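Local structure of trehalose synthase regulatory protein (Candida albicans, 5HUS) at residues L59-L63 against L301-N305; N259-V263 against L274-L278. The protein probably acts as a regulatory protein of trehalose synthase and, through this C-terminal domain of the trehalose-phosphatase (HAD) family, takes part in trehalose synthesis. One frame throughout, in Å; residues are numbered along the deposited sequence.

Interaction 1. Residues L59-L63 against L301-N305; sequences LLSDL and LCILN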
loop_
_atom_site.group_PDB
_atom_site.type_symbol
_atom_site.label_atom_id
_atom_site.label_comp_id
_atom_site.label_asym_id
_atom_site.label_seq_id
_atom_site.Cartn_x
_atom_site.Cartn_y
_atom_site.Cartn_z
ATOM N N LEU A 59 -9.235 7.437 16.294
ATOM C CA LEU A 59 -8.402 6.509 17.053
ATOM C C LEU A 59 -6.918 6.865 17.001
ATOM O O LEU A 59 -6.133 6.336 17.783
ATOM C CB LEU A 59 -8.615 5.079 16.558
ATOM C CG LEU A 59 -9.931 4.428 16.991
ATOM C CD1 LEU A 59 -10.037 3.022 16.426
ATOM C CD2 LEU A 59 -10.054 4.410 18.511
ATOM N N LEU A 60 -6.541 7.766 16.096
ATOM C CA LEU A 60 -5.158 8.232 15.999
ATOM C C LEU A 60 -5.044 9.740 16.214
ATOM O O LEU A 60 -4.104 10.362 15.723
ATOM C CB LEU A 60 -4.561 7.875 14.633
ATOM C CG LEU A 60 -4.411 6.401 14.264
ATOM C CD1 LEU A 60 -3.895 6.259 12.833
ATOM C CD2 LEU A 60 -3.480 5.704 15.236
ATOM N N SER A 61 -5.987 10.328 16.945
ATOM C CA SER A 61 -6.038 11.786 17.068
ATOM C C SER A 61 -4.809 12.355 17.776
ATOM O O SER A 61 -4.301 13.412 17.398
ATOM C CB SER A 61 -7.314 12.223 17.795
ATOM O OG SER A 61 -7.484 11.522 19.013
ATOM N N ASP A 62 -4.324 11.653 18.793
ATOM C CA ASP A 62 -3.131 12.088 19.504
ATOM C C ASP A 62 -1.891 11.916 18.632
ATOM O O ASP A 62 -1.033 12.796 18.574
ATOM C CB ASP A 62 -2.979 11.316 20.815
ATOM C CG ASP A 62 -4.157 11.527 21.753
ATOM O OD1 ASP A 62 -4.776 12.608 21.691
ATOM O OD2 ASP A 62 -4.467 10.610 22.544
ATOM N N LEU A 63 -1.812 10.782 17.945
ATOM C CA LEU A 63 -0.665 10.476 17.094
ATOM C C LEU A 63 -0.465 11.506 15.987
ATOM O O LEU A 63 0.657 11.938 15.732
ATOM C CB LEU A 63 -0.816 9.087 16.473
ATOM C CG LEU A 63 0.268 8.714 15.460
ATOM C CD1 LEU A 63 1.638 8.717 16.131
ATOM C CD2 LEU A 63 -0.032 7.367 14.822
ATOM N N LEU A 301 -4.192 0.525 16.447
ATOM C CA LEU A 301 -4.342 1.976 16.502
ATOM C C LEU A 301 -4.190 2.506 17.932
ATOM O O LEU A 301 -3.665 3.598 18.145
ATOM C CB LEU A 301 -5.689 2.399 15.907
ATOM C CG LEU A 301 -5.887 2.037 14.431
ATOM C CD1 LEU A 301 -7.216 2.552 13.891
ATOM C CD2 LEU A 301 -4.729 2.558 13.592
ATOM N N CYS A 302 -4.635 1.727 18.911
ATOM C CA CYS A 302 -4.511 2.144 20.306
ATOM C C CYS A 302 -3.046 2.237 20.728
ATOM O O CYS A 302 -2.655 3.144 21.464
ATOM C CB CYS A 302 -5.275 1.187 21.220
ATOM S SG CYS A 302 -7.064 1.464 21.200
ATOM N N ILE A 303 -2.233 1.309 20.238
ATOM C CA ILE A 303 -0.801 1.351 20.500
ATOM C C ILE A 303 -0.158 2.551 19.803
ATOM O O ILE A 303 0.612 3.290 20.415
ATOM C CB ILE A 303 -0.106 0.055 20.044
ATOM C CG1 ILE A 303 -0.540 -1.115 20.931
ATOM C CG2 ILE A 303 1.407 0.219 20.090
ATOM C CD1 ILE A 303 -0.131 -2.478 20.401
ATOM N N LEU A 304 -0.489 2.755 18.528
ATOM C CA LEU A 304 0.078 3.868 17.770
ATOM C C LEU A 304 -0.344 5.231 18.315
ATOM O O LEU A 304 0.332 6.233 18.087
ATOM C CB LEU A 304 -0.317 3.776 16.292
ATOM C CG LEU A 304 0.151 2.558 15.503
ATOM C CD1 LEU A 304 -0.378 2.666 14.073
ATOM C CD2 LEU A 304 1.665 2.442 15.514
ATOM N N ASN A 305 -1.464 5.276 19.027
ATOM C CA ASN A 305 -1.957 6.549 19.534
ATOM C C ASN A 305 -1.495 6.805 20.966
ATOM O O ASN A 305 -1.737 7.875 21.524
ATOM C CB ASN A 305 -3.485 6.604 19.461
ATOM C CG ASN A 305 -4.021 8.005 19.654
ATOM O OD1 ASN A 305 -3.760 8.894 18.845
ATOM N ND2 ASN A 305 -4.770 8.214 20.732
#
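Helix-end packing, joined by an asparagine amide, links residues L59-L63 to L301-N305 at one flank of the Rossmann-like core of a HAD-clan domain. The end of the last helix of the chain, 297-304, meets the start of helix 61-65, and both lie on the central sheet, where L60 and L304 rest on L25, and L63 on I23 and V71. The case illustrates how an amide can stand in for the carbonyls that a first helical turn lacks. L60 occupies the N-cap position of helix 61-65, yet the oxygen that meets the N-H groups of D62 and L63 is OD1 of N305, from the other end of the chain. With CG anti to the backbone N (chi1 -166°), N305 reaches across so that OD1 accepts a bond of 2.9 Å from L63 N, fairly straight at 158°, with the donor standing off the carbonyl plane; D62 N gives the same oxygen a second, weak bond. Beneath this polar end the leucines mesh. The L301 side chain crosses those of L59 and L60 at about right angles, its CD1 meeting L59 CD1 at 3.8 Å and its CD2 meeting L60 CD2 at 3.8 Å. L63 CD2 packs on L304 CB at 3.9 Å. At the exposed D62, the carboxylate and the N305 amide are nearly coplanar, 17° apart, and N305 ND2 reaches D62 OD2 in a weak bond of 3.0 Å.

Interaction 2. Residues N259-V263 against L274-L278; sequences NYEYV and LTVTL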
loop_
_atom_site.group_PDB
_atom_site.type_symbol
_atom_site.label_atom_id
_atom_site.label_comp_id
_atom_site.label_asym_id
_atom_site.label_seq_id
_atom_site.Cartn_x
_atom_site.Cartn_y
_atom_site.Cartn_z
ATOM N N ASN A 259 6.763 -4.859 1.083
ATOM C CA ASN A 259 6.889 -3.653 1.895
ATOM C C ASN A 259 7.605 -3.910 3.221
ATOM O O ASN A 259 8.415 -3.090 3.651
ATOM C CB ASN A 259 5.510 -3.033 2.143
ATOM C CG ASN A 259 4.878 -2.492 0.871
ATOM O OD1 ASN A 259 5.575 -2.184 -0.095
ATOM N ND2 ASN A 259 3.552 -2.374 0.863
ATOM N N TYR A 260 7.311 -5.033 3.879
ATOM C CA TYR A 260 7.993 -5.353 5.140
ATOM C C TYR A 260 9.491 -5.483 4.908
ATOM O O TYR A 260 10.299 -4.916 5.638
ATOM C CB TYR A 260 7.473 -6.656 5.766
ATOM C CG TYR A 260 6.037 -6.621 6.214
ATOM C CD1 TYR A 260 5.522 -5.529 6.900
ATOM C CD2 TYR A 260 5.191 -7.685 5.941
ATOM C CE1 TYR A 260 4.193 -5.510 7.310
ATOM C CE2 TYR A 260 3.871 -7.670 6.336
ATOM C CZ TYR A 260 3.377 -6.585 7.014
ATOM O OH TYR A 260 2.058 -6.586 7.394
ATOM N N GLU A 261 9.853 -6.247 3.890
ATOM C CA GLU A 261 11.263 -6.458 3.583
ATOM C C GLU A 261 11.968 -5.142 3.262
ATOM O O GLU A 261 13.105 -4.922 3.687
ATOM C CB GLU A 261 11.402 -7.448 2.427
ATOM C CG GLU A 261 10.969 -8.860 2.790
ATOM C CD GLU A 261 11.002 -9.806 1.604
ATOM O OE1 GLU A 261 11.619 -9.455 0.582
ATOM O OE2 GLU A 261 10.406 -10.901 1.694
ATOM N N TYR A 262 11.288 -4.258 2.534
ATOM C CA TYR A 262 11.868 -2.957 2.199
ATOM C C TYR A 262 12.064 -2.078 3.433
ATOM O O TYR A 262 13.137 -1.503 3.630
ATOM C CB TYR A 262 10.999 -2.220 1.168
ATOM C CG TYR A 262 11.499 -0.820 0.860
ATOM C CD1 TYR A 262 12.820 -0.598 0.480
ATOM C CD2 TYR A 262 10.657 0.280 0.955
ATOM C CE1 TYR A 262 13.285 0.680 0.206
ATOM C CE2 TYR A 262 11.109 1.560 0.679
ATOM C CZ TYR A 262 12.427 1.756 0.308
ATOM O OH TYR A 262 12.882 3.026 0.029
ATOM N N VAL A 263 11.029 -1.966 4.264
ATOM C CA VAL A 263 11.127 -1.139 5.456
ATOM C C VAL A 263 12.150 -1.730 6.426
ATOM O O VAL A 263 12.893 -0.988 7.061
ATOM C CB VAL A 263 9.753 -0.973 6.140
ATOM C CG1 VAL A 263 9.897 -0.267 7.476
ATOM C CG2 VAL A 263 8.832 -0.186 5.218
ATOM N N LEU A 274 10.368 -0.364 12.072
ATOM C CA LEU A 274 9.495 -1.341 12.698
ATOM C C LEU A 274 8.466 -1.793 11.678
ATOM O O LEU A 274 7.860 -0.978 10.995
ATOM C CB LEU A 274 8.815 -0.754 13.942
ATOM C CG LEU A 274 7.970 -1.657 14.856
ATOM C CD1 LEU A 274 7.882 -1.041 16.248
ATOM C CD2 LEU A 274 6.563 -1.893 14.310
ATOM N N THR A 275 8.289 -3.100 11.572
ATOM C CA THR A 275 7.246 -3.658 10.732
ATOM C C THR A 275 6.309 -4.484 11.604
ATOM O O THR A 275 6.759 -5.244 12.466
ATOM C CB THR A 275 7.825 -4.526 9.608
ATOM O OG1 THR A 275 8.752 -5.468 10.161
ATOM C CG2 THR A 275 8.551 -3.660 8.586
ATOM N N VAL A 276 5.010 -4.326 11.386
ATOM C CA VAL A 276 4.019 -5.058 12.165
ATOM C C VAL A 276 2.873 -5.496 11.264
ATOM O O VAL A 276 2.413 -4.735 10.407
ATOM C CB VAL A 276 3.485 -4.209 13.348
ATOM C CG1 VAL A 276 3.014 -2.841 12.870
ATOM C CG2 VAL A 276 2.368 -4.939 14.074
ATOM N N THR A 277 2.434 -6.738 11.428
ATOM C CA THR A 277 1.342 -7.249 10.622
ATOM C C THR A 277 0.124 -7.568 11.472
ATOM O O THR A 277 0.251 -7.964 12.630
ATOM C CB THR A 277 1.743 -8.517 9.839
ATOM O OG1 THR A 277 0.649 -8.920 9.007
ATOM C CG2 THR A 277 2.101 -9.666 10.778
ATOM N N LEU A 278 -1.047 -7.361 10.884
ATOM C CA LEU A 278 -2.299 -7.838 11.455
ATOM C C LEU A 278 -2.368 -9.348 11.304
ATOM O O LEU A 278 -2.134 -9.876 10.219
ATOM C CB LEU A 278 -3.490 -7.167 10.770
ATOM C CG LEU A 278 -3.702 -5.697 11.127
ATOM C CD1 LEU A 278 -4.589 -5.013 10.095
ATOM C CD2 LEU A 278 -4.321 -5.592 12.506
#
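Two first torsions prepare this contact. In Y260, chi1 of -65° puts CG beside the backbone N and opposite the carbonyl carbon, which carries the ring from its helix towards the C-terminal end of the strand. In T275, chi1 of 50° sets OG1 between the backbone N and the carbonyl carbon, while CG2 is left to face the helix. The ring of Y260 then runs alongside the strand: CD1 lies 3.7 Å from T275 CB, CE1 is 3.7 Å from V276 O, and OH stands 3.1 Å from T277 CB. These strand atoms meet the ring obliquely. V263, one turn further along the helix, adds a small apolar patch, its CG1 resting 3.8 Å from T275 CG2. The main polar partners of Y260 and T275 lie beyond the two segments. Y260 OH bonds to G251 O, anchoring the far end of the ring, and T275 OG1 has N264 OD1 and T291 N as partners, so the Y260 hydroxyl and T275 OG1 are both satisfied within this buried contact. The segments are antiparallel at 161° and their axes come within 8.3 Å, the disposition expected of the helix and second strand of a right-handed beta-alpha-beta crossover. Here that unit is strand 243-250, helix 254-265 and strand 272-278; the strand of the contact lies between 243-250 and 292-294, and helix 200-213 lies against N259 and Y262.

In the fold
Followed from the N terminus, the chain first meets interaction 1 at residues 59-63 and returns to complete it only at 301-305, after 237 intervening residues that include the four-stranded antiparallel sheet. Interaction 2 falls within that long loop and closes a short one of its own, with ten residues between 259-263 and 274-278. The pair thus exemplifies two scales of closure in one fold: a local one, uniting a crossover helix with the next strand, and a distant one, bringing the C-terminal helix back to an early helix. The centres of interaction 1 and interaction 2 are about 18 Å apart. Both contacts belong to the same central sheet, interaction 2 through one of its strands and interaction 1 through helices packed on it.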